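Putative lipoprotein (Bacteroides thetaiotaomicron, PDB 4Q1Z) is of unknown function, being a putative two-domain lipoprotein of the DUF4876 family built almost entirely from beta strands and loops. Local coordinates at residues 22-28 with 68-73; 125-129 with 200-205; 135-141 with 190-194; 283-287 with 298-302; 311-317 with 330-335. Residue numbers count along the deposited sequence, not the author numbering.

Contact 1 (22-28 with 68-73); sequences ENISTLK and GTAIDT
Strands 24-28 and 68-72 run antiparallel, their axes 4.3 Å apart at closest and 154° between directions. Lys-28 and Thr-69 form a hydrogen-bonded pair, Lys-28 N to Thr-69 O at 2.7 Å and Thr-69 N to Lys-28 O at 2.8 Å. Ile-71 N gives to Thr-26 O at 3.1 Å. Ile-71 O accepts twice, from Thr-26 N (3.2 Å) and Ser-25 N (2.6 Å). Ser-25 (phi/psi -102/-37) and Thr-26 (-143/148) thus face one residue, a classic beta bulge shifting the register by one, and Ile-24 forms a non-hydrogen-bonded pair with Asp-72 (CA-CA 4.2 Å). Past it, Thr-73 N reaches Asn-23 O at 3.0 Å, Asn-23 having left-handed angles (50/48). The bulge lies near the start of strand 24-35 in the seven-stranded N-terminal sheet, beside strand 60-72. Leu-27 (chi1 m, chi2 t) and Ala-70 share one face, CD2 to CB 4.0 Å; Ile-24, pointing away beyond the bulge, still brings CG2 to 4.3 Å from Ala-70 CB. On the other face, Lys-28 CB lies 4.0 Å from Ile-71 CD1. Lys-28, t through chi3 with chi4 p, carries NZ to a salt bridge with Asp-140; Asp-72 OD2 bonds Tyr-78 OH.

Contact 2 (125-129 with 200-205); sequences VYFRD and QFAANH
Two loops meet at the same end of the larger sheet: one, 125-129, leads into strand 131-136, while the other, 200-205, follows the antiparallel neighbour 195-199. Neither segment is helix or strand, and 200-205 bends through an inverse gamma turn centred on Ala-202 (phi/psi -77/72). The nearest CA pairs are Arg-128 with Phe-201 at 6.0 Å and Asp-129 with His-205 at 6.4 Å, so side chains and water do most of the joining. Tyr-126 (chi1 t, chi2 75°) extends its hydroxyl to His-205 (chi1 m, chi2 -57°), and OH to ND1 is a 2.7 Å hydrogen bond with the rings oblique at 63°. Gln-200, t at both chi1 and chi2, places OE1 3.4 Å from Arg-128 CB; its NE2 makes a weak bond to Phe-127 O (3.0 Å) as well as a bond to Gln-130 OE1. Arg-128 (chi1 m, then t, t) turns its guanidinium to a cation-pi contact with Phe-232. Phe-201 (chi1 t) sets CD2 3.8 Å from Tyr-126 OH. Asp-129, with chi1 p, directs OD2 to Tyr-114, Ser-118 and Ser-214. One water spans the backbones, donating to Arg-128 O (2.6 Å) and accepting from Phe-201 N (2.8 Å); a second sits 2.7 Å from His-205 NE2. Over the face of the imidazole, Asp-129 CA makes a CH-pi contact, 3.6 Å from the ring centroid and 18° off its normal.

Contact 3 (135-141 with 190-194); sequences YNNSADI and LAPGE
A type II beta turn, Ala-191 to Glu-194, packs against the end of strand 131-136 of the larger sheet and the Asx turn that follows from Asn-136. Leu-190 O accepts a hydrogen bond from Asn-136 ND2 at 2.6 Å and has a CA-H...O contact with Ile-141 CA at 3.3 Å. Asn-136 has chi1 t and chi2 -11°; its OD1 takes Ser-138 N at 3.1 Å to form the Asx turn, while ND2 also gives to Asp-140 O at 3.1 Å. Ala-191 N bonds Glu-194 OE1 at 2.9 Å, and Ala-191 O closes the turn with Glu-194 N at 3.0 Å. Pro-192 (-54/124) wedges CB to 3.3 Å from Ser-138 O. Gly-193, at 99/-3, takes the turn position where a CB would jam against the preceding carbonyl; its N reaches Asn-136 O at 3.1 Å, and its CA sits 3.5 Å from Tyr-135 OH, which bonds Tyr-366 O. Glu-194 O accepts a nearly straight bond from Asn-136 N, 3.0 Å long with 172° at the hydrogen.

Contact 4 (283-287 with 298-302); sequences ENMKT and YYAKI
This beta hairpin pairs the short strand 286-287 with strand 299-303, at one edge of a three-stranded antiparallel sheet completed by strand 172-175 on the far side of 299-303. The first segment enters through a 3-10 stretch, 283-285, in which Glu-283 O receives a weak bond from Lys-286 N (3.4 Å). Asn-284 (phi/psi -72/-20) offers its O to Lys-301 NZ at 2.9 Å; Lys-301, t from chi2 to chi4, lies stretched across the segment and also pairs with Asp-168. Met-285, a selenomethionine, receives Lys-301 N on its O at 2.7 Å (171°), and its SE lies 4.0 Å from Lys-301 CB. At Lys-286 the chain turns extended (-142/148) and forms the non-hydrogen-bonded pair with Ala-300 (CA-CA 4.7 Å), its CA 3.2 Å from Tyr-299 O. Lys-286 has chi1 p, which lays CD 3.8 Å from Tyr-298 CD1, while NZ bonds Gly-247 O and stands 5.3 Å from the centroid of the Tyr-298 ring, too far for more than a weak cation-pi attraction. Thr-287 forms the hydrogen-bonded pair with Tyr-299: N to Tyr-299 O at 3.1 Å, and O from Tyr-299 N at 2.7 Å. With chi1 t, Thr-287 sets CG2 3.7 Å from Lys-301 CE.

Contact 5 (311-317 with 330-335); sequences VEAVNNE and DAGITW
The backbones of 311-317 and 330-335 run side by side in the same direction, Glu-312 opposite Ile-333, Ala-313 opposite Thr-334 (CA-CA 4.7 Å, a single bridge) and Val-314 opposite Trp-335. Thr-334 satisfies both its polar backbone atoms across this bridge: N gives to Glu-312 O and O accepts from Val-314 N, each at 2.9 Å. One step earlier a side chain is the acceptor: Glu-312 N donates to Asp-330 OD2 at 2.7 Å. Asp-330 (chi1 t, chi2 -8°) spends OD1 on Gly-332 N at 3.1 Å, an Asx turn, and OD2 also takes Ser-374 OG. Glu-312 pairs with Arg-324 and Lys-323, which answers its buried charge. Apolar groups pack on both sides of the paired backbones: on one, Val-314 CG2 lies 3.7 Å from Ile-333 CB; on the other, Val-311 CG1 3.9 Å from Thr-334 CG2. Trp-335 (chi1 p) covers Glu-317, whose CB is 3.9 Å from the six-membered ring's centroid; a water donates to Glu-317 OE2 (2.9 Å) and accepts from Trp-335 NE1 (3.3 Å). At the end of strand 307-312, an edge strand of the larger sheet, this parallel pairing relies as much on carboxylates matched to amides and bases as on backbone bonds.

How the contacts relate
Contact 1 belongs to the N-terminal sheet and the other four to the second domain, with contacts 1 and 2 on opposite sides of the chain's centre, 42 Å between centres. Contacts 1 and 3 touch across the domain boundary: Lys-28 NZ meets Asp-140 OD2 in a 2.8 Å salt bridge, and Thr-69 OG1 lies 3.3 Å from Ala-139 CB. Contact 3 is nested inside the loop closed by contact 2, about 15 Å away by nearest atoms. Contacts 3 and 5 reach the same sheet, nearest atoms about 10 Å apart, and contact 4 precedes contact 5 through successive strands. No active site is known; glycols near Asp-72, Met-285 and Glu-312 probably come from the crystallisation liquor.

Contact 1 (22-28 with 68-73)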
# COMPACT_ATOMS: atom_id res chain seq x y z
N GLU A 22 1.27 -21.90 -7.02
CA GLU A 22 0.22 -22.90 -6.82
C GLU A 22 -1.19 -22.36 -7.06
O GLU A 22 -1.46 -21.18 -6.79
CB GLU A 22 0.29 -23.45 -5.37
CG GLU A 22 1.43 -24.41 -5.08
CD GLU A 22 1.67 -24.82 -3.64
OE1 GLU A 22 0.80 -24.57 -2.77
OE2 GLU A 22 2.73 -25.43 -3.38
N ASN A 23 -2.11 -23.25 -7.51
CA ASN A 23 -3.54 -23.00 -7.75
C ASN A 23 -3.78 -21.76 -8.60
O ASN A 23 -4.61 -20.93 -8.23
CB ASN A 23 -4.29 -22.89 -6.42
CG ASN A 23 -4.14 -24.08 -5.50
OD1 ASN A 23 -4.51 -25.21 -5.84
ND2 ASN A 23 -3.59 -23.85 -4.32
N ILE A 24 -3.05 -21.63 -9.73
CA ILE A 24 -3.16 -20.49 -10.63
C ILE A 24 -4.57 -20.42 -11.24
O ILE A 24 -5.08 -21.43 -11.73
CB ILE A 24 -2.06 -20.55 -11.73
CG1 ILE A 24 -0.66 -20.45 -11.10
CG2 ILE A 24 -2.27 -19.49 -12.84
CD1 ILE A 24 0.37 -21.01 -11.94
N SER A 25 -5.19 -19.23 -11.20
CA SER A 25 -6.53 -18.98 -11.74
C SER A 25 -6.44 -18.25 -13.10
O SER A 25 -7.24 -18.52 -14.00
CB SER A 25 -7.35 -18.15 -10.75
OG SER A 25 -8.72 -18.50 -10.80
N THR A 26 -5.47 -17.32 -13.24
CA THR A 26 -5.25 -16.50 -14.44
C THR A 26 -3.78 -16.27 -14.69
O THR A 26 -3.00 -16.14 -13.74
CB THR A 26 -5.90 -15.08 -14.26
OG1 THR A 26 -7.06 -15.12 -13.43
CG2 THR A 26 -6.21 -14.38 -15.58
N LEU A 27 -3.40 -16.16 -15.98
CA LEU A 27 -2.07 -15.75 -16.42
C LEU A 27 -2.27 -14.42 -17.17
O LEU A 27 -2.67 -14.39 -18.35
CB LEU A 27 -1.35 -16.83 -17.24
CG LEU A 27 -0.97 -18.10 -16.50
CD1 LEU A 27 -0.52 -19.15 -17.45
CD2 LEU A 27 0.09 -17.84 -15.45
N LYS A 28 -2.06 -13.30 -16.42
CA LYS A 28 -2.27 -11.91 -16.86
C LYS A 28 -0.97 -11.25 -17.40
O LYS A 28 0.07 -11.29 -16.75
CB LYS A 28 -2.83 -11.11 -15.68
CG LYS A 28 -3.00 -9.62 -15.95
CD LYS A 28 -3.39 -8.85 -14.68
CE LYS A 28 -3.28 -7.36 -14.88
NZ LYS A 28 -4.13 -6.85 -15.99
N GLY A 68 5.28 -11.85 -16.47
CA GLY A 68 3.85 -11.61 -16.39
C GLY A 68 3.35 -11.77 -14.98
O GLY A 68 4.15 -11.79 -14.03
N THR A 69 2.03 -11.91 -14.84
CA THR A 69 1.36 -12.00 -13.54
C THR A 69 0.43 -13.21 -13.47
O THR A 69 -0.31 -13.49 -14.42
CB THR A 69 0.62 -10.65 -13.23
OG1 THR A 69 1.61 -9.68 -12.89
CG2 THR A 69 -0.36 -10.73 -12.07
N ALA A 70 0.46 -13.91 -12.33
CA ALA A 70 -0.43 -15.01 -12.04
C ALA A 70 -1.30 -14.63 -10.85
O ALA A 70 -0.81 -14.00 -9.91
CB ALA A 70 0.35 -16.27 -11.75
N ILE A 71 -2.59 -14.93 -10.93
CA ILE A 71 -3.56 -14.70 -9.86
C ILE A 71 -4.02 -16.09 -9.41
O ILE A 71 -4.41 -16.88 -10.27
CB ILE A 71 -4.72 -13.75 -10.28
CG1 ILE A 71 -4.21 -12.32 -10.51
CG2 ILE A 71 -5.83 -13.72 -9.21
CD1 ILE A 71 -3.85 -12.01 -11.92
N ASP A 72 -3.91 -16.42 -8.11
CA ASP A 72 -4.32 -17.74 -7.66
C ASP A 72 -5.83 -17.76 -7.32
O ASP A 72 -6.52 -16.75 -7.51
CB ASP A 72 -3.42 -18.31 -6.53
CG ASP A 72 -3.53 -17.83 -5.09
OD1 ASP A 72 -4.40 -16.97 -4.81
OD2 ASP A 72 -2.76 -18.33 -4.24
N THR A 73 -6.35 -18.94 -6.90
CA THR A 73 -7.77 -19.15 -6.62
C THR A 73 -8.29 -18.30 -5.45
O THR A 73 -9.50 -18.10 -5.35
CB THR A 73 -8.06 -20.62 -6.37
OG1 THR A 73 -7.09 -21.16 -5.47
CG2 THR A 73 -8.09 -21.42 -7.66

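Contact 2 (125-129 with 200-205)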
# COMPACT_ATOMS: atom_id res chain seq x y z
N VAL A 125 6.88 22.77 18.83
CA VAL A 125 6.80 21.52 18.07
C VAL A 125 5.99 21.82 16.81
O VAL A 125 5.33 22.86 16.73
CB VAL A 125 6.22 20.32 18.90
CG1 VAL A 125 7.00 20.11 20.20
CG2 VAL A 125 4.71 20.44 19.17
N TYR A 126 6.06 20.93 15.82
CA TYR A 126 5.30 20.98 14.58
C TYR A 126 4.76 19.57 14.32
O TYR A 126 5.55 18.68 14.04
CB TYR A 126 6.14 21.50 13.39
CG TYR A 126 5.32 21.85 12.16
CD1 TYR A 126 4.55 23.01 12.12
CD2 TYR A 126 5.33 21.03 11.03
CE1 TYR A 126 3.78 23.34 11.00
CE2 TYR A 126 4.55 21.34 9.91
CZ TYR A 126 3.80 22.51 9.89
OH TYR A 126 3.06 22.87 8.78
N PHE A 127 3.44 19.36 14.47
CA PHE A 127 2.85 18.04 14.24
C PHE A 127 2.00 18.02 12.95
O PHE A 127 1.25 17.06 12.73
CB PHE A 127 1.99 17.60 15.48
CG PHE A 127 0.91 18.58 15.89
CD1 PHE A 127 -0.17 18.85 15.04
CD2 PHE A 127 1.01 19.29 17.07
CE1 PHE A 127 -1.12 19.80 15.39
CE2 PHE A 127 0.07 20.26 17.41
CZ PHE A 127 -1.00 20.50 16.57
N ARG A 128 2.07 19.10 12.12
CA ARG A 128 1.19 19.18 10.93
C ARG A 128 1.84 18.70 9.62
O ARG A 128 1.19 18.73 8.58
CB ARG A 128 0.64 20.59 10.73
CG ARG A 128 0.31 21.29 12.02
CD ARG A 128 -0.24 22.68 11.82
NE ARG A 128 -0.75 23.19 13.09
CZ ARG A 128 -1.97 22.95 13.54
NH1 ARG A 128 -2.84 22.27 12.79
NH2 ARG A 128 -2.35 23.40 14.73
N ASP A 129 3.08 18.18 9.69
CA ASP A 129 3.79 17.68 8.50
C ASP A 129 3.45 16.18 8.18
O ASP A 129 3.96 15.65 7.20
CB ASP A 129 5.31 17.92 8.62
CG ASP A 129 5.97 17.51 9.93
OD1 ASP A 129 5.28 16.86 10.77
OD2 ASP A 129 7.19 17.75 10.08
N GLN A 200 -1.92 15.51 6.27
CA GLN A 200 -2.83 16.05 7.29
C GLN A 200 -3.20 17.48 6.84
O GLN A 200 -4.37 17.84 6.81
CB GLN A 200 -2.15 16.05 8.68
CG GLN A 200 -2.93 16.79 9.74
CD GLN A 200 -2.09 17.30 10.88
OE1 GLN A 200 -2.03 18.51 11.13
NE2 GLN A 200 -1.51 16.41 11.67
N PHE A 201 -2.17 18.25 6.44
CA PHE A 201 -2.21 19.63 5.99
C PHE A 201 -1.29 19.74 4.78
O PHE A 201 -0.08 19.76 4.94
CB PHE A 201 -1.77 20.55 7.16
CG PHE A 201 -1.57 22.02 6.89
CD1 PHE A 201 -2.53 22.77 6.23
CD2 PHE A 201 -0.45 22.69 7.40
CE1 PHE A 201 -2.34 24.13 6.01
CE2 PHE A 201 -0.27 24.05 7.18
CZ PHE A 201 -1.23 24.77 6.51
N ALA A 202 -1.86 19.68 3.57
CA ALA A 202 -1.03 19.66 2.36
C ALA A 202 -0.47 21.05 2.00
O ALA A 202 -0.87 21.64 1.00
CB ALA A 202 -1.81 19.06 1.19
N ALA A 203 0.51 21.54 2.79
CA ALA A 203 1.14 22.84 2.57
C ALA A 203 2.67 22.78 2.61
O ALA A 203 3.25 21.76 3.02
CB ALA A 203 0.65 23.84 3.61
N ASN A 204 3.33 23.88 2.21
CA ASN A 204 4.78 23.97 2.30
C ASN A 204 5.18 24.20 3.76
O ASN A 204 5.25 25.34 4.23
CB ASN A 204 5.36 25.05 1.40
CG ASN A 204 6.86 24.97 1.38
OD1 ASN A 204 7.48 24.07 1.99
ND2 ASN A 204 7.49 25.91 0.67
N HIS A 205 5.43 23.11 4.47
CA HIS A 205 5.81 23.11 5.89
C HIS A 205 7.13 23.82 6.14
O HIS A 205 7.39 24.21 7.28
CB HIS A 205 5.90 21.66 6.40
CG HIS A 205 4.67 20.86 6.16
ND1 HIS A 205 3.43 21.28 6.63
CD2 HIS A 205 4.52 19.68 5.53
CE1 HIS A 205 2.58 20.35 6.25
NE2 HIS A 205 3.18 19.36 5.58
O HOH W 1 0.45 17.20 6.56
O HOH W 2 2.69 17.05 4.26

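Contact 3 (135-141 with 190-194)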
# COMPACT_ATOMS: atom_id res chain seq x y z
N TYR A 135 0.93 3.33 -2.73
CA TYR A 135 1.56 2.96 -4.01
C TYR A 135 0.81 1.83 -4.72
O TYR A 135 0.39 0.86 -4.08
CB TYR A 135 3.02 2.54 -3.75
CG TYR A 135 3.88 2.15 -4.94
CD1 TYR A 135 4.49 3.12 -5.74
CD2 TYR A 135 4.20 0.81 -5.19
CE1 TYR A 135 5.33 2.76 -6.80
CE2 TYR A 135 5.02 0.44 -6.26
CZ TYR A 135 5.60 1.42 -7.05
OH TYR A 135 6.43 1.07 -8.10
N ASN A 136 0.66 1.95 -6.05
CA ASN A 136 0.08 0.89 -6.86
C ASN A 136 1.22 -0.07 -7.16
O ASN A 136 2.07 0.20 -8.02
CB ASN A 136 -0.60 1.41 -8.11
CG ASN A 136 -1.25 0.33 -8.97
OD1 ASN A 136 -1.05 -0.87 -8.77
ND2 ASN A 136 -2.05 0.75 -9.94
N ASN A 137 1.26 -1.16 -6.38
CA ASN A 137 2.29 -2.21 -6.43
C ASN A 137 1.88 -3.37 -7.40
O ASN A 137 2.67 -4.28 -7.63
CB ASN A 137 2.49 -2.72 -5.00
CG ASN A 137 3.83 -3.27 -4.66
OD1 ASN A 137 4.88 -2.69 -4.98
ND2 ASN A 137 3.82 -4.37 -3.94
N SER A 138 0.67 -3.28 -7.98
CA SER A 138 0.06 -4.29 -8.84
C SER A 138 0.44 -4.17 -10.36
O SER A 138 1.13 -3.23 -10.80
CB SER A 138 -1.46 -4.26 -8.67
OG SER A 138 -2.14 -3.39 -9.55
N ALA A 139 -0.02 -5.17 -11.15
CA ALA A 139 0.20 -5.34 -12.59
C ALA A 139 -0.71 -4.46 -13.46
O ALA A 139 -0.49 -4.39 -14.67
CB ALA A 139 -0.01 -6.79 -12.96
N ASP A 140 -1.72 -3.79 -12.88
CA ASP A 140 -2.64 -2.98 -13.66
C ASP A 140 -3.14 -1.78 -12.88
O ASP A 140 -2.95 -1.72 -11.67
CB ASP A 140 -3.84 -3.85 -14.13
CG ASP A 140 -4.33 -3.59 -15.56
OD1 ASP A 140 -3.76 -2.69 -16.25
OD2 ASP A 140 -5.27 -4.29 -16.01
N ILE A 141 -3.80 -0.83 -13.59
CA ILE A 141 -4.44 0.38 -13.06
C ILE A 141 -5.48 -0.01 -12.00
O ILE A 141 -6.24 -0.96 -12.22
CB ILE A 141 -5.10 1.21 -14.21
CG1 ILE A 141 -4.09 1.58 -15.29
CG2 ILE A 141 -5.84 2.47 -13.70
CD1 ILE A 141 -4.69 1.53 -16.66
N LEU A 190 -4.92 5.01 -10.33
CA LEU A 190 -3.51 4.93 -10.03
C LEU A 190 -2.93 3.85 -10.94
O LEU A 190 -3.43 2.73 -10.97
CB LEU A 190 -3.33 4.65 -8.53
CG LEU A 190 -2.22 5.39 -7.76
CD1 LEU A 190 -2.47 6.88 -7.72
CD2 LEU A 190 -2.12 4.88 -6.35
N ALA A 191 -1.97 4.23 -11.77
CA ALA A 191 -1.31 3.30 -12.69
C ALA A 191 -0.19 2.55 -11.96
O ALA A 191 0.32 3.05 -10.96
CB ALA A 191 -0.72 4.07 -13.87
N PRO A 192 0.24 1.35 -12.43
CA PRO A 192 1.38 0.68 -11.77
C PRO A 192 2.62 1.61 -11.69
O PRO A 192 3.07 2.13 -12.72
CB PRO A 192 1.65 -0.53 -12.69
CG PRO A 192 0.39 -0.77 -13.40
CD PRO A 192 -0.25 0.57 -13.59
N GLY A 193 3.13 1.83 -10.49
CA GLY A 193 4.29 2.70 -10.27
C GLY A 193 3.97 4.11 -9.81
O GLY A 193 4.88 4.92 -9.56
N GLU A 194 2.65 4.42 -9.71
CA GLU A 194 2.13 5.70 -9.26
C GLU A 194 1.80 5.65 -7.79
O GLU A 194 1.34 4.62 -7.28
CB GLU A 194 0.90 6.11 -10.06
CG GLU A 194 1.19 6.72 -11.42
CD GLU A 194 -0.00 7.30 -12.17
OE1 GLU A 194 -1.16 7.05 -11.75
OE2 GLU A 194 0.22 8.02 -13.17

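Contact 4 (283-287 with 298-302)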
# COMPACT_ATOMS: atom_id res chain seq x y z
N GLU A 283 -25.89 -0.14 13.70
CA GLU A 283 -25.48 -0.31 15.11
C GLU A 283 -24.62 -1.56 15.26
O GLU A 283 -23.78 -1.63 16.16
CB GLU A 283 -26.70 -0.34 16.05
CG GLU A 283 -27.20 1.04 16.50
CD GLU A 283 -28.46 1.08 17.37
OE1 GLU A 283 -28.54 0.31 18.35
OE2 GLU A 283 -29.35 1.91 17.08
N ASN A 284 -24.75 -2.52 14.33
CA ASN A 284 -23.94 -3.74 14.33
C ASN A 284 -22.50 -3.44 13.91
O ASN A 284 -21.62 -4.26 14.17
CB ASN A 284 -24.56 -4.78 13.40
CG ASN A 284 -25.93 -5.24 13.85
OD1 ASN A 284 -26.11 -5.74 14.95
ND2 ASN A 284 -26.92 -5.08 12.98
N MSE A 285 -22.26 -2.29 13.21
CA MSE A 285 -20.96 -1.85 12.70
C MSE A 285 -20.26 -0.84 13.63
O MSE A 285 -19.22 -0.29 13.27
CB MSE A 285 -21.07 -1.29 11.28
CG MSE A 285 -21.04 -2.38 10.18
SE MSE A 285 -19.84 -3.95 10.48
CE MSE A 285 -21.13 -5.23 10.55
N LYS A 286 -20.82 -0.61 14.82
CA LYS A 286 -20.17 0.31 15.75
C LYS A 286 -20.30 -0.19 17.19
O LYS A 286 -21.29 -0.85 17.52
CB LYS A 286 -20.69 1.74 15.61
CG LYS A 286 -22.18 1.93 15.84
CD LYS A 286 -22.42 3.33 16.24
CE LYS A 286 -23.61 3.90 15.59
NZ LYS A 286 -23.76 5.33 15.98
N THR A 287 -19.29 0.10 18.03
CA THR A 287 -19.29 -0.33 19.43
C THR A 287 -18.44 0.58 20.35
O THR A 287 -17.49 1.25 19.92
CB THR A 287 -18.77 -1.80 19.54
OG1 THR A 287 -18.80 -2.23 20.90
CG2 THR A 287 -17.34 -1.98 18.97
N TYR A 298 -17.61 5.57 20.60
CA TYR A 298 -17.96 4.57 19.61
C TYR A 298 -16.87 4.45 18.58
O TYR A 298 -16.26 5.46 18.17
CB TYR A 298 -19.30 4.91 18.93
CG TYR A 298 -20.49 4.53 19.78
CD1 TYR A 298 -21.02 3.24 19.73
CD2 TYR A 298 -21.06 5.44 20.67
CE1 TYR A 298 -22.09 2.87 20.55
CE2 TYR A 298 -22.13 5.07 21.50
CZ TYR A 298 -22.64 3.78 21.43
OH TYR A 298 -23.70 3.41 22.24
N TYR A 299 -16.59 3.19 18.20
CA TYR A 299 -15.56 2.82 17.24
C TYR A 299 -16.19 2.11 16.08
O TYR A 299 -17.26 1.51 16.24
CB TYR A 299 -14.48 1.98 17.93
CG TYR A 299 -13.81 2.76 19.04
CD1 TYR A 299 -13.08 3.92 18.76
CD2 TYR A 299 -13.99 2.42 20.37
CE1 TYR A 299 -12.51 4.68 19.78
CE2 TYR A 299 -13.40 3.15 21.40
CZ TYR A 299 -12.64 4.27 21.09
OH TYR A 299 -12.04 4.99 22.07
N ALA A 300 -15.61 2.25 14.90
CA ALA A 300 -16.20 1.62 13.70
C ALA A 300 -15.65 0.25 13.53
O ALA A 300 -14.44 0.05 13.66
CB ALA A 300 -15.92 2.46 12.46
N LYS A 301 -16.53 -0.72 13.28
CA LYS A 301 -16.15 -2.12 13.07
C LYS A 301 -15.70 -2.28 11.64
O LYS A 301 -16.52 -2.23 10.73
CB LYS A 301 -17.29 -3.08 13.44
CG LYS A 301 -17.51 -3.21 14.94
CD LYS A 301 -18.60 -4.23 15.19
CE LYS A 301 -19.34 -3.94 16.48
NZ LYS A 301 -20.43 -4.91 16.74
N ILE A 302 -14.39 -2.39 11.46
CA ILE A 302 -13.78 -2.54 10.14
C ILE A 302 -13.57 -4.04 9.85
O ILE A 302 -12.72 -4.65 10.50
CB ILE A 302 -12.47 -1.72 10.04
CG1 ILE A 302 -12.76 -0.19 10.19
CG2 ILE A 302 -11.68 -2.04 8.74
CD1 ILE A 302 -11.59 0.61 10.67

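Contact 5 (311-317 with 330-335)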
# COMPACT_ATOMS: atom_id res chain seq x y z
N VAL A 311 -0.60 -1.07 8.86
CA VAL A 311 0.73 -0.76 9.43
C VAL A 311 0.58 -0.42 10.91
O VAL A 311 -0.07 0.58 11.27
CB VAL A 311 1.48 0.37 8.66
CG1 VAL A 311 2.88 0.62 9.25
CG2 VAL A 311 1.57 0.06 7.17
N GLU A 312 1.23 -1.21 11.77
CA GLU A 312 1.22 -0.99 13.22
C GLU A 312 2.44 -0.20 13.64
O GLU A 312 3.50 -0.79 13.84
CB GLU A 312 1.17 -2.33 13.99
CG GLU A 312 1.13 -2.20 15.50
CD GLU A 312 -0.22 -2.51 16.12
OE1 GLU A 312 -0.71 -3.64 15.91
OE2 GLU A 312 -0.76 -1.64 16.85
N ALA A 313 2.30 1.12 13.84
CA ALA A 313 3.43 1.88 14.38
C ALA A 313 3.19 2.08 15.86
O ALA A 313 2.03 2.12 16.33
CB ALA A 313 3.64 3.21 13.65
N VAL A 314 4.31 2.06 16.63
CA VAL A 314 4.34 2.15 18.09
C VAL A 314 5.50 3.06 18.53
O VAL A 314 6.32 3.46 17.69
CB VAL A 314 4.43 0.76 18.78
CG1 VAL A 314 3.17 -0.08 18.56
CG2 VAL A 314 5.70 0.01 18.37
N ASN A 315 5.55 3.39 19.84
CA ASN A 315 6.52 4.26 20.51
C ASN A 315 7.95 3.85 20.25
O ASN A 315 8.76 4.69 19.89
CB ASN A 315 6.27 4.25 22.04
CG ASN A 315 4.91 4.65 22.53
OD1 ASN A 315 3.87 4.18 22.06
ND2 ASN A 315 4.88 5.45 23.56
N ASN A 316 8.27 2.57 20.49
CA ASN A 316 9.61 1.98 20.35
C ASN A 316 9.50 0.47 20.31
O ASN A 316 8.39 -0.05 20.25
CB ASN A 316 10.53 2.42 21.50
CG ASN A 316 9.87 2.44 22.84
OD1 ASN A 316 9.37 1.43 23.32
ND2 ASN A 316 9.80 3.62 23.43
N GLU A 317 10.64 -0.24 20.35
CA GLU A 317 10.69 -1.70 20.27
C GLU A 317 10.09 -2.43 21.50
O GLU A 317 9.93 -3.66 21.45
CB GLU A 317 12.12 -2.19 20.00
CG GLU A 317 13.21 -1.56 20.86
CD GLU A 317 13.81 -0.27 20.32
OE1 GLU A 317 13.19 0.80 20.55
OE2 GLU A 317 14.89 -0.32 19.70
N ASP A 330 -1.19 -7.32 10.35
CA ASP A 330 0.17 -6.94 10.71
C ASP A 330 0.57 -7.69 11.99
O ASP A 330 0.01 -7.42 13.03
CB ASP A 330 0.33 -5.41 10.87
CG ASP A 330 1.77 -4.91 10.95
OD1 ASP A 330 2.71 -5.76 11.04
OD2 ASP A 330 1.97 -3.68 10.96
N ALA A 331 1.48 -8.68 11.87
CA ALA A 331 1.98 -9.52 12.96
C ALA A 331 3.04 -8.80 13.80
O ALA A 331 3.40 -9.27 14.87
CB ALA A 331 2.57 -10.81 12.39
N GLY A 332 3.51 -7.68 13.31
CA GLY A 332 4.55 -6.93 14.00
C GLY A 332 4.21 -5.51 14.39
O GLY A 332 3.03 -5.14 14.53
N ILE A 333 5.29 -4.75 14.65
CA ILE A 333 5.34 -3.35 15.08
C ILE A 333 6.52 -2.65 14.42
O ILE A 333 7.60 -3.25 14.29
CB ILE A 333 5.46 -3.23 16.64
CG1 ILE A 333 6.67 -4.03 17.23
CG2 ILE A 333 4.16 -3.57 17.34
CD1 ILE A 333 7.46 -3.31 18.41
N THR A 334 6.33 -1.39 14.04
CA THR A 334 7.37 -0.51 13.46
C THR A 334 7.41 0.74 14.34
O THR A 334 6.51 0.92 15.14
CB THR A 334 7.16 -0.24 11.96
OG1 THR A 334 8.34 0.35 11.43
CG2 THR A 334 5.95 0.63 11.67
N TRP A 335 8.48 1.53 14.27
CA TRP A 335 8.67 2.69 15.16
C TRP A 335 9.79 3.58 14.66
O TRP A 335 10.51 3.21 13.73
CB TRP A 335 8.99 2.22 16.62
CG TRP A 335 10.31 1.48 16.75
CD1 TRP A 335 11.54 2.04 16.97
CD2 TRP A 335 10.53 0.08 16.54
NE1 TRP A 335 12.51 1.06 16.92
CE2 TRP A 335 11.92 -0.15 16.66
CE3 TRP A 335 9.69 -1.02 16.26
CZ2 TRP A 335 12.49 -1.44 16.55
CZ3 TRP A 335 10.25 -2.28 16.11
CH2 TRP A 335 11.63 -2.49 16.28
O HOH W 3 15.78 1.00 17.24